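Ricin B lectin (Clostridium thermocellum, PDB 3VSF) probably hydrolyses beta-1,3-galactan from the chain end, through a family 43 glycoside hydrolase domain that is joined to a galactose-binding beta-trefoil. Local coordinates at residues N81-Y89 with Y99-N107; V41-K49 with N319-P327. One frame throughout, in Å; residues are numbered along the deposited sequence.

Contact 1 (N81-Y89 with Y99-N107)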
loop_
_atom_site.group_PDB
_atom_site.type_symbol
_atom_site.label_atom_id
_atom_site.label_comp_id
_atom_site.label_asym_id
_atom_site.label_seq_id
_atom_site.Cartn_x
_atom_site.Cartn_y
_atom_site.Cartn_z
ATOM N N ASN A 81 -10.255 -1.555 25.545
ATOM C CA ASN A 81 -9.292 -1.058 24.565
ATOM C C ASN A 81 -7.856 -1.401 24.953
ATOM O O ASN A 81 -6.935 -0.619 24.721
ATOM C CB ASN A 81 -9.449 0.454 24.375
ATOM C CG ASN A 81 -8.736 0.965 23.136
ATOM O OD1 ASN A 81 -8.612 0.255 22.138
ATOM N ND2 ASN A 81 -8.264 2.205 23.195
ATOM N N LEU A 82 -7.675 -2.577 25.546
ATOM C CA LEU A 82 -6.352 -3.032 25.957
ATOM C C LEU A 82 -5.927 -4.269 25.173
ATOM O O LEU A 82 -6.751 -4.926 24.536
ATOM C CB LEU A 82 -6.331 -3.340 27.455
ATOM C CG LEU A 82 -6.655 -2.175 28.391
ATOM C CD1 LEU A 82 -6.693 -2.651 29.834
ATOM C CD2 LEU A 82 -5.647 -1.050 28.218
ATOM N N PHE A 83 -4.636 -4.580 25.228
ATOM C CA PHE A 83 -4.097 -5.746 24.541
ATOM C C PHE A 83 -4.825 -7.021 24.954
ATOM O O PHE A 83 -4.777 -7.424 26.116
ATOM C CB PHE A 83 -2.603 -5.890 24.829
ATOM C CG PHE A 83 -1.986 -7.118 24.226
ATOM C CD1 PHE A 83 -2.542 -7.711 23.106
ATOM C CD2 PHE A 83 -0.855 -7.684 24.784
ATOM C CE1 PHE A 83 -1.979 -8.840 22.553
ATOM C CE2 PHE A 83 -0.287 -8.818 24.234
ATOM C CZ PHE A 83 -0.851 -9.396 23.116
ATOM N N LEU A 84 -5.496 -7.654 23.997
ATOM C CA LEU A 84 -6.200 -8.904 24.254
ATOM C C LEU A 84 -5.382 -10.092 23.752
ATOM O O LEU A 84 -5.097 -11.023 24.505
ATOM C CB LEU A 84 -7.580 -8.889 23.591
ATOM C CG LEU A 84 -8.622 -9.917 24.047
ATOM C CD1 LEU A 84 -9.980 -9.598 23.440
ATOM C CD2 LEU A 84 -8.207 -11.343 23.709
ATOM N N GLY A 85 -5.008 -10.057 22.477
ATOM C CA GLY A 85 -4.238 -11.136 21.885
ATOM C C GLY A 85 -3.633 -10.779 20.540
ATOM O O GLY A 85 -4.092 -9.860 19.862
ATOM N N VAL A 86 -2.587 -11.504 20.160
ATOM C CA VAL A 86 -1.962 -11.326 18.856
ATOM C C VAL A 86 -2.353 -12.480 17.942
ATOM O O VAL A 86 -1.736 -13.546 17.969
ATOM C CB VAL A 86 -0.429 -11.249 18.965
ATOM C CG1 VAL A 86 0.200 -11.158 17.582
ATOM C CG2 VAL A 86 -0.019 -10.061 19.819
ATOM N N SER A 87 -3.387 -12.260 17.136
ATOM C CA SER A 87 -3.943 -13.306 16.289
ATOM C C SER A 87 -2.979 -13.748 15.193
ATOM O O SER A 87 -2.023 -13.046 14.867
ATOM C CB SER A 87 -5.261 -12.841 15.669
ATOM O OG SER A 87 -6.163 -12.399 16.669
ATOM N N CYS A 88 -3.243 -14.923 14.632
ATOM C CA CYS A 88 -2.431 -15.462 13.550
ATOM C C CYS A 88 -3.300 -16.184 12.529
ATOM O O CYS A 88 -4.018 -17.126 12.866
ATOM C CB CYS A 88 -1.368 -16.415 14.096
ATOM S SG CYS A 88 -0.426 -17.277 12.819
ATOM N N TYR A 89 -3.233 -15.735 11.280
ATOM C CA TYR A 89 -4.005 -16.348 10.207
ATOM C C TYR A 89 -3.086 -16.960 9.155
ATOM O O TYR A 89 -2.038 -16.401 8.832
ATOM C CB TYR A 89 -4.947 -15.324 9.574
ATOM C CG TYR A 89 -5.986 -14.782 10.531
ATOM C CD1 TYR A 89 -5.689 -13.727 11.384
ATOM C CD2 TYR A 89 -7.262 -15.325 10.581
ATOM C CE1 TYR A 89 -6.635 -13.228 12.260
ATOM C CE2 TYR A 89 -8.216 -14.832 11.452
ATOM C CZ TYR A 89 -7.897 -13.784 12.289
ATOM O OH TYR A 89 -8.842 -13.291 13.158
ATOM N N TYR A 99 -8.122 -19.237 10.693
ATOM C CA TYR A 99 -7.810 -18.866 12.067
ATOM C C TYR A 99 -6.885 -19.905 12.694
ATOM O O TYR A 99 -7.089 -21.107 12.530
ATOM C CB TYR A 99 -9.100 -18.751 12.880
ATOM C CG TYR A 99 -8.936 -18.064 14.216
ATOM C CD1 TYR A 99 -7.796 -17.328 14.509
ATOM C CD2 TYR A 99 -9.924 -18.154 15.188
ATOM C CE1 TYR A 99 -7.646 -16.699 15.729
ATOM C CE2 TYR A 99 -9.782 -17.531 16.410
ATOM C CZ TYR A 99 -8.643 -16.806 16.677
ATOM O OH TYR A 99 -8.502 -16.184 17.895
ATOM N N ARG A 100 -5.865 -19.440 13.411
ATOM C CA ARG A 100 -4.904 -20.341 14.044
ATOM C C ARG A 100 -4.720 -20.030 15.527
ATOM O O ARG A 100 -3.847 -20.598 16.184
ATOM C CB ARG A 100 -3.557 -20.289 13.318
ATOM C CG ARG A 100 -3.627 -20.691 11.852
ATOM C CD ARG A 100 -3.950 -22.170 11.690
ATOM N NE ARG A 100 -2.746 -22.990 11.581
ATOM C CZ ARG A 100 -2.753 -24.313 11.437
ATOM N NH1 ARG A 100 -3.905 -24.968 11.390
ATOM N NH2 ARG A 100 -1.613 -24.980 11.341
ATOM N N GLY A 101 -5.544 -19.126 16.048
ATOM C CA GLY A 101 -5.505 -18.780 17.457
ATOM C C GLY A 101 -4.561 -17.637 17.773
ATOM O O GLY A 101 -3.996 -17.017 16.873
ATOM N N GLU A 102 -4.390 -17.360 19.062
ATOM C CA GLU A 102 -3.508 -16.289 19.509
ATOM C C GLU A 102 -2.119 -16.811 19.850
ATOM O O GLU A 102 -1.918 -17.427 20.897
ATOM C CB GLU A 102 -4.105 -15.566 20.719
ATOM C CG GLU A 102 -4.970 -14.362 20.371
ATOM C CD GLU A 102 -6.222 -14.735 19.602
ATOM O OE1 GLU A 102 -6.586 -15.930 19.594
ATOM O OE2 GLU A 102 -6.843 -13.831 19.004
ATOM N N VAL A 103 -1.162 -16.561 18.962
ATOM C CA VAL A 103 0.222 -16.946 19.204
ATOM C C VAL A 103 0.756 -16.229 20.439
ATOM O O VAL A 103 1.714 -16.678 21.067
ATOM C CB VAL A 103 1.120 -16.624 17.997
ATOM C CG1 VAL A 103 0.702 -17.450 16.790
ATOM C CG2 VAL A 103 1.072 -15.138 17.677
ATOM N N LEU A 104 0.125 -15.111 20.781
ATOM C CA LEU A 104 0.479 -14.361 21.978
ATOM C C LEU A 104 -0.791 -13.839 22.637
ATOM O O LEU A 104 -1.676 -13.310 21.965
ATOM C CB LEU A 104 1.412 -13.201 21.633
ATOM C CG LEU A 104 2.166 -12.562 22.800
ATOM C CD1 LEU A 104 3.176 -13.542 23.376
ATOM C CD2 LEU A 104 2.856 -11.281 22.361
ATOM N N SER A 105 -0.884 -13.996 23.953
ATOM C CA SER A 105 -2.070 -13.572 24.689
ATOM C C SER A 105 -1.705 -12.657 25.849
ATOM O O SER A 105 -0.535 -12.533 26.212
ATOM C CB SER A 105 -2.837 -14.790 25.207
ATOM O OG SER A 105 -3.969 -14.398 25.965
ATOM N N ARG A 106 -2.715 -12.013 26.426
ATOM C CA ARG A 106 -2.516 -11.188 27.610
ATOM C C ARG A 106 -2.195 -12.080 28.804
ATOM O O ARG A 106 -1.865 -11.597 29.886
ATOM C CB ARG A 106 -3.761 -10.347 27.894
ATOM C CG ARG A 106 -5.007 -11.165 28.194
ATOM C CD ARG A 106 -6.224 -10.272 28.386
ATOM N NE ARG A 106 -5.999 -9.248 29.404
ATOM C CZ ARG A 106 -6.184 -9.433 30.707
ATOM N NH1 ARG A 106 -6.596 -10.610 31.159
ATOM N NH2 ARG A 106 -5.957 -8.442 31.558
ATOM N N ASN A 107 -2.297 -13.389 28.591
ATOM C CA ASN A 107 -1.986 -14.371 29.622
ATOM C C ASN A 107 -0.557 -14.889 29.497
ATOM O O ASN A 107 -0.031 -15.517 30.416
ATOM C CB ASN A 107 -2.967 -15.544 29.554
ATOM C CG ASN A 107 -4.412 -15.107 29.696
ATOM O OD1 ASN A 107 -4.716 -14.145 30.402
ATOM N ND2 ASN A 107 -5.313 -15.814 29.022
#
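Antiparallel pairing of Gly-85, Ser-87 and Tyr-89 with Ser-105, Glu-102 and Tyr-99 builds a beta hairpin, the third and last strands of a four-stranded blade in the family 43 beta-propeller. One nearly straight backbone bond runs from Val-86 N to Leu-104 O (2.7 Å, 175°). The register shifts by one residue between Ser-87 and Tyr-89. This beta bulge places Arg-100 and Gly-101 together opposite Cys-88, and there the backbone bonds are weak; at the phi of Gly-101 (90°) a CB would jam against the preceding carbonyl O, which calls for glycine.

On one face, Tyr-89 and Tyr-99 lie with nearly parallel rings that are slid so far apart that they barely overlap, centroids 5.4 Å apart. CE2 of Tyr-89 approaches CD1 of Tyr-99 at 4.0 Å. With CG anti to the backbone N (chi1 -166°), the Tyr-99 ring is directed along its own strand and brings its hydroxyl to Glu-102 OE1, a 2.6 Å hydrogen bond on the syn side of the carboxylate. The other oxygen, OE2, faces Ser-87 OG, whose position is less certain, and also bonds Tyr-76 OH, so the carboxylate has partners at both oxygens.

The opposite face is apolar. Val-86 and Leu-104 lie side by side and point the same way, their CB atoms 3.8 Å apart. Val-103 sits where the chain turns a corner: its CG1 reaches Cys-88 CB at 3.6 Å, while CG2 turns toward Val-86 CG1. Farther along, Phe-83 CZ meets Leu-104 CD2.

Val-86 and Leu-104 pack on Met-133 of strand 131-138, and Val-86 and Phe-83 also touch strand 116-124, so this face seats against the following blade. Strand 69-77 flanks the hairpin through Ser-87 and Tyr-89, while Arg-100 bridges outward to Asp-157.

Contact 2 (V41-K49 with N319-P327)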
loop_
_atom_site.group_PDB
_atom_site.type_symbol
_atom_site.label_atom_id
_atom_site.label_comp_id
_atom_site.label_asym_id
_atom_site.label_seq_id
_atom_site.Cartn_x
_atom_site.Cartn_y
_atom_site.Cartn_z
ATOM N N VAL A 41 -10.140 -12.487 -5.275
ATOM C CA VAL A 41 -10.314 -11.041 -5.313
ATOM C C VAL A 41 -10.591 -10.461 -3.928
ATOM O O VAL A 41 -11.399 -10.994 -3.169
ATOM C CB VAL A 41 -11.454 -10.641 -6.271
ATOM C CG1 VAL A 41 -11.692 -9.140 -6.221
ATOM C CG2 VAL A 41 -11.132 -11.092 -7.689
ATOM N N ILE A 42 -9.911 -9.362 -3.612
ATOM C CA ILE A 42 -10.060 -8.700 -2.322
ATOM C C ILE A 42 -10.743 -7.346 -2.479
ATOM O O ILE A 42 -10.491 -6.624 -3.442
ATOM C CB ILE A 42 -8.694 -8.480 -1.650
ATOM C CG1 ILE A 42 -7.900 -9.786 -1.607
ATOM C CG2 ILE A 42 -8.874 -7.913 -0.255
ATOM C CD1 ILE A 42 -6.526 -9.639 -0.995
ATOM N N VAL A 43 -11.605 -7.006 -1.527
ATOM C CA VAL A 43 -12.295 -5.722 -1.544
ATOM C C VAL A 43 -11.758 -4.805 -0.449
ATOM O O VAL A 43 -12.003 -5.031 0.733
ATOM C CB VAL A 43 -13.812 -5.895 -1.353
ATOM C CG1 VAL A 43 -14.516 -4.550 -1.458
ATOM C CG2 VAL A 43 -14.365 -6.872 -2.377
ATOM N N ASN A 44 -11.026 -3.771 -0.850
ATOM C CA ASN A 44 -10.445 -2.831 0.102
ATOM C C ASN A 44 -11.497 -1.989 0.813
ATOM O O ASN A 44 -12.638 -1.890 0.361
ATOM C CB ASN A 44 -9.423 -1.926 -0.588
ATOM C CG ASN A 44 -8.194 -2.683 -1.050
ATOM O OD1 ASN A 44 -7.756 -3.632 -0.402
ATOM N ND2 ASN A 44 -7.631 -2.265 -2.177
ATOM N N GLY A 45 -11.105 -1.385 1.931
ATOM C CA GLY A 45 -12.015 -0.576 2.721
ATOM C C GLY A 45 -13.025 -1.423 3.468
ATOM O O GLY A 45 -14.080 -0.934 3.875
ATOM N N THR A 46 -12.701 -2.701 3.647
ATOM C CA THR A 46 -13.584 -3.627 4.348
ATOM C C THR A 46 -12.805 -4.472 5.350
ATOM O O THR A 46 -11.581 -4.381 5.439
ATOM C CB THR A 46 -14.303 -4.576 3.369
ATOM O OG1 THR A 46 -13.382 -5.561 2.884
ATOM C CG2 THR A 46 -14.885 -3.801 2.195
ATOM N N GLN A 47 -13.527 -5.294 6.105
ATOM C CA GLN A 47 -12.903 -6.231 7.027
ATOM C C GLN A 47 -12.970 -7.644 6.465
ATOM O O GLN A 47 -14.038 -8.258 6.432
ATOM C CB GLN A 47 -13.576 -6.174 8.399
ATOM C CG GLN A 47 -13.336 -4.878 9.154
ATOM C CD GLN A 47 -13.892 -4.913 10.565
ATOM O OE1 GLN A 47 -14.829 -5.655 10.858
ATOM N NE2 GLN A 47 -13.309 -4.113 11.449
ATOM N N PHE A 48 -11.827 -8.153 6.017
ATOM C CA PHE A 48 -11.762 -9.482 5.422
ATOM C C PHE A 48 -12.274 -10.525 6.409
ATOM O O PHE A 48 -12.084 -10.393 7.618
ATOM C CB PHE A 48 -10.328 -9.822 5.011
ATOM C CG PHE A 48 -9.643 -8.735 4.231
ATOM C CD1 PHE A 48 -10.377 -7.764 3.572
ATOM C CD2 PHE A 48 -8.260 -8.687 4.160
ATOM C CE1 PHE A 48 -9.745 -6.763 2.858
ATOM C CE2 PHE A 48 -7.622 -7.690 3.448
ATOM C CZ PHE A 48 -8.365 -6.726 2.797
ATOM N N LYS A 49 -12.927 -11.559 5.890
ATOM C CA LYS A 49 -13.436 -12.633 6.734
ATOM C C LYS A 49 -12.660 -13.925 6.519
ATOM O O LYS A 49 -12.361 -14.300 5.385
ATOM C CB LYS A 49 -14.927 -12.863 6.479
ATOM C CG LYS A 49 -15.826 -11.749 6.988
ATOM C CD LYS A 49 -17.289 -12.147 6.901
ATOM C CE LYS A 49 -18.187 -11.100 7.536
ATOM N NZ LYS A 49 -19.618 -11.516 7.520
ATOM N N ASN A 319 -11.120 -2.356 16.985
ATOM C CA ASN A 319 -11.538 -3.627 16.401
ATOM C C ASN A 319 -12.419 -3.470 15.164
ATOM O O ASN A 319 -12.630 -4.426 14.417
ATOM C CB ASN A 319 -12.247 -4.491 17.447
ATOM C CG ASN A 319 -11.354 -4.831 18.624
ATOM O OD1 ASN A 319 -10.634 -5.830 18.603
ATOM N ND2 ASN A 319 -11.396 -3.997 19.657
ATOM N N ASP A 320 -12.934 -2.263 14.952
ATOM C CA ASP A 320 -13.774 -1.981 13.793
ATOM C C ASP A 320 -12.956 -1.429 12.630
ATOM O O ASP A 320 -13.512 -0.914 11.659
ATOM C CB ASP A 320 -14.894 -1.004 14.158
ATOM C CG ASP A 320 -15.911 -1.608 15.106
ATOM O OD1 ASP A 320 -16.082 -2.845 15.091
ATOM O OD2 ASP A 320 -16.544 -0.841 15.864
ATOM N N SER A 321 -11.636 -1.542 12.730
ATOM C CA SER A 321 -10.745 -1.059 11.682
ATOM C C SER A 321 -10.739 -1.996 10.478
ATOM O O SER A 321 -10.745 -3.217 10.631
ATOM C CB SER A 321 -9.322 -0.890 12.220
ATOM O OG SER A 321 -9.273 0.109 13.222
ATOM N N GLN A 322 -10.725 -1.413 9.284
ATOM C CA GLN A 322 -10.721 -2.187 8.048
ATOM C C GLN A 322 -9.317 -2.255 7.453
ATOM O O GLN A 322 -8.411 -1.555 7.904
ATOM C CB GLN A 322 -11.707 -1.585 7.046
ATOM C CG GLN A 322 -13.158 -1.663 7.500
ATOM C CD GLN A 322 -14.012 -0.536 6.952
ATOM O OE1 GLN A 322 -13.500 0.511 6.557
ATOM N NE2 GLN A 322 -15.323 -0.744 6.928
ATOM N N TYR A 323 -9.138 -3.102 6.444
ATOM C CA TYR A 323 -7.822 -3.295 5.842
ATOM C C TYR A 323 -7.774 -2.812 4.396
ATOM O O TYR A 323 -8.785 -2.813 3.694
ATOM C CB TYR A 323 -7.408 -4.766 5.917
ATOM C CG TYR A 323 -7.582 -5.375 7.288
ATOM C CD1 TYR A 323 -6.672 -5.120 8.305
ATOM C CD2 TYR A 323 -8.659 -6.207 7.567
ATOM C CE1 TYR A 323 -6.829 -5.674 9.562
ATOM C CE2 TYR A 323 -8.825 -6.765 8.819
ATOM C CZ TYR A 323 -7.907 -6.496 9.812
ATOM O OH TYR A 323 -8.070 -7.051 11.060
ATOM N N VAL A 324 -6.587 -2.401 3.961
ATOM C CA VAL A 324 -6.381 -1.945 2.594
ATOM C C VAL A 324 -5.125 -2.577 2.006
ATOM O O VAL A 324 -4.008 -2.235 2.393
ATOM C CB VAL A 324 -6.253 -0.410 2.524
ATOM C CG1 VAL A 324 -5.808 0.025 1.136
ATOM C CG2 VAL A 324 -7.569 0.252 2.903
ATOM N N TRP A 325 -5.313 -3.505 1.073
ATOM C CA TRP A 325 -4.186 -4.159 0.415
ATOM C C TRP A 325 -4.048 -3.702 -1.033
ATOM O O TRP A 325 -5.019 -3.697 -1.791
ATOM C CB TRP A 325 -4.329 -5.682 0.477
ATOM C CG TRP A 325 -4.133 -6.247 1.850
ATOM C CD1 TRP A 325 -4.002 -5.546 3.014
ATOM C CD2 TRP A 325 -4.039 -7.632 2.202
ATOM N NE1 TRP A 325 -3.836 -6.410 4.070
ATOM C CE2 TRP A 325 -3.855 -7.696 3.598
ATOM C CE3 TRP A 325 -4.094 -8.824 1.473
ATOM C CZ2 TRP A 325 -3.725 -8.905 4.279
ATOM C CZ3 TRP A 325 -3.966 -10.023 2.151
ATOM C CH2 TRP A 325 -3.783 -10.054 3.540
ATOM N N LEU A 326 -2.834 -3.315 -1.406
ATOM C CA LEU A 326 -2.557 -2.835 -2.751
ATOM C C LEU A 326 -1.204 -3.350 -3.218
ATOM O O LEU A 326 -0.342 -3.668 -2.399
ATOM C CB LEU A 326 -2.563 -1.306 -2.780
ATOM C CG LEU A 326 -3.826 -0.609 -2.272
ATOM C CD1 LEU A 326 -3.584 0.879 -2.111
ATOM C CD2 LEU A 326 -4.999 -0.867 -3.204
ATOM N N PRO A 327 -1.011 -3.445 -4.540
ATOM C CA PRO A 327 0.286 -3.855 -5.081
ATOM C C PRO A 327 1.275 -2.695 -5.082
ATOM O O PRO A 327 0.910 -1.576 -5.437
ATOM C CB PRO A 327 -0.054 -4.253 -6.518
ATOM C CG PRO A 327 -1.225 -3.401 -6.864
ATOM C CD PRO A 327 -2.023 -3.265 -5.597
#
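The side-chain amide of Asn-44 imitates a peptide group, gripping both backbone polar atoms of Trp-325: OD1 accepts from Trp-325 N at 2.9 Å, and ND2 donates to Trp-325 O at 3.0 Å. Both donors lie well above the carbonyl planes they address. In this way the segment near the start of the modelled chain, whose strand 41-43 pairs with strand 343-347, lies against the family 43 beta-propeller, beside the first half of strand 322-330, an inner strand of the last four-stranded blade. Two backbone hydrogen bonds meet Tyr-323, whose O accepts from Gly-45 N and whose N donates to Thr-46 O (2.9 Å, 172°). The turn between them, with Gly-45 at positive phi, is tied internally by Thr-46 OG1 to Val-43 O.

Beyond the turn, Phe-48, Tyr-323 and Trp-325 form an aromatic cluster. The Phe-48 ring stands almost perpendicular to the indole, an edge-to-face contact in which CE2 sits over the ring system, 3.8 Å from Trp-325 CE2. One face of the same phenyl ring receives Tyr-323 CB in a CH-pi contact, 4.1 Å from the ring centroid. With CG anti to its carbonyl carbon (chi1 -48°), Phe-48 folds back toward strand 322-330. Ile-42 adds an aliphatic contact, its CD1 3.6 Å from Trp-325 CE3. Trp-72 meets all three aromatic residues of the cluster, and the Tyr-323 hydroxyl bonds Ala-58 N and Ile-56 O.

At the other end the extended Gln-47 chain crosses Gln-322 at about a right angle, CG against CG, and carries its amide on to residues 319-321. There NE2 makes a weak bond to Asn-319 O and a shorter one to Ser-321 O (2.8 Å), approaching the latter from well above its carbonyl plane.

Along the chain, the hairpin of contact 1 falls between the two segments that contact 2 brings together: the hairpin belongs to the first blade, while residues 41-49 lie against the last. Their centres are 19 Å apart and the nearest atoms about 6 Å, without touching. Residues 56-58 connect them, since Tyr-89 OH of contact 1 bonds His-57 N while Tyr-323 of contact 2 reaches the residues on either side. Trp-72 likewise pairs with the Tyr-89 backbone and meets the rings of contact 2. Contact 1 is remote from the known galactose site. In contact 2, the Leu-326 side chain is about 9 Å from that of Asn-440, a beta-D-galactose-binding residue of the lectin domain, with no sugar bound in this model.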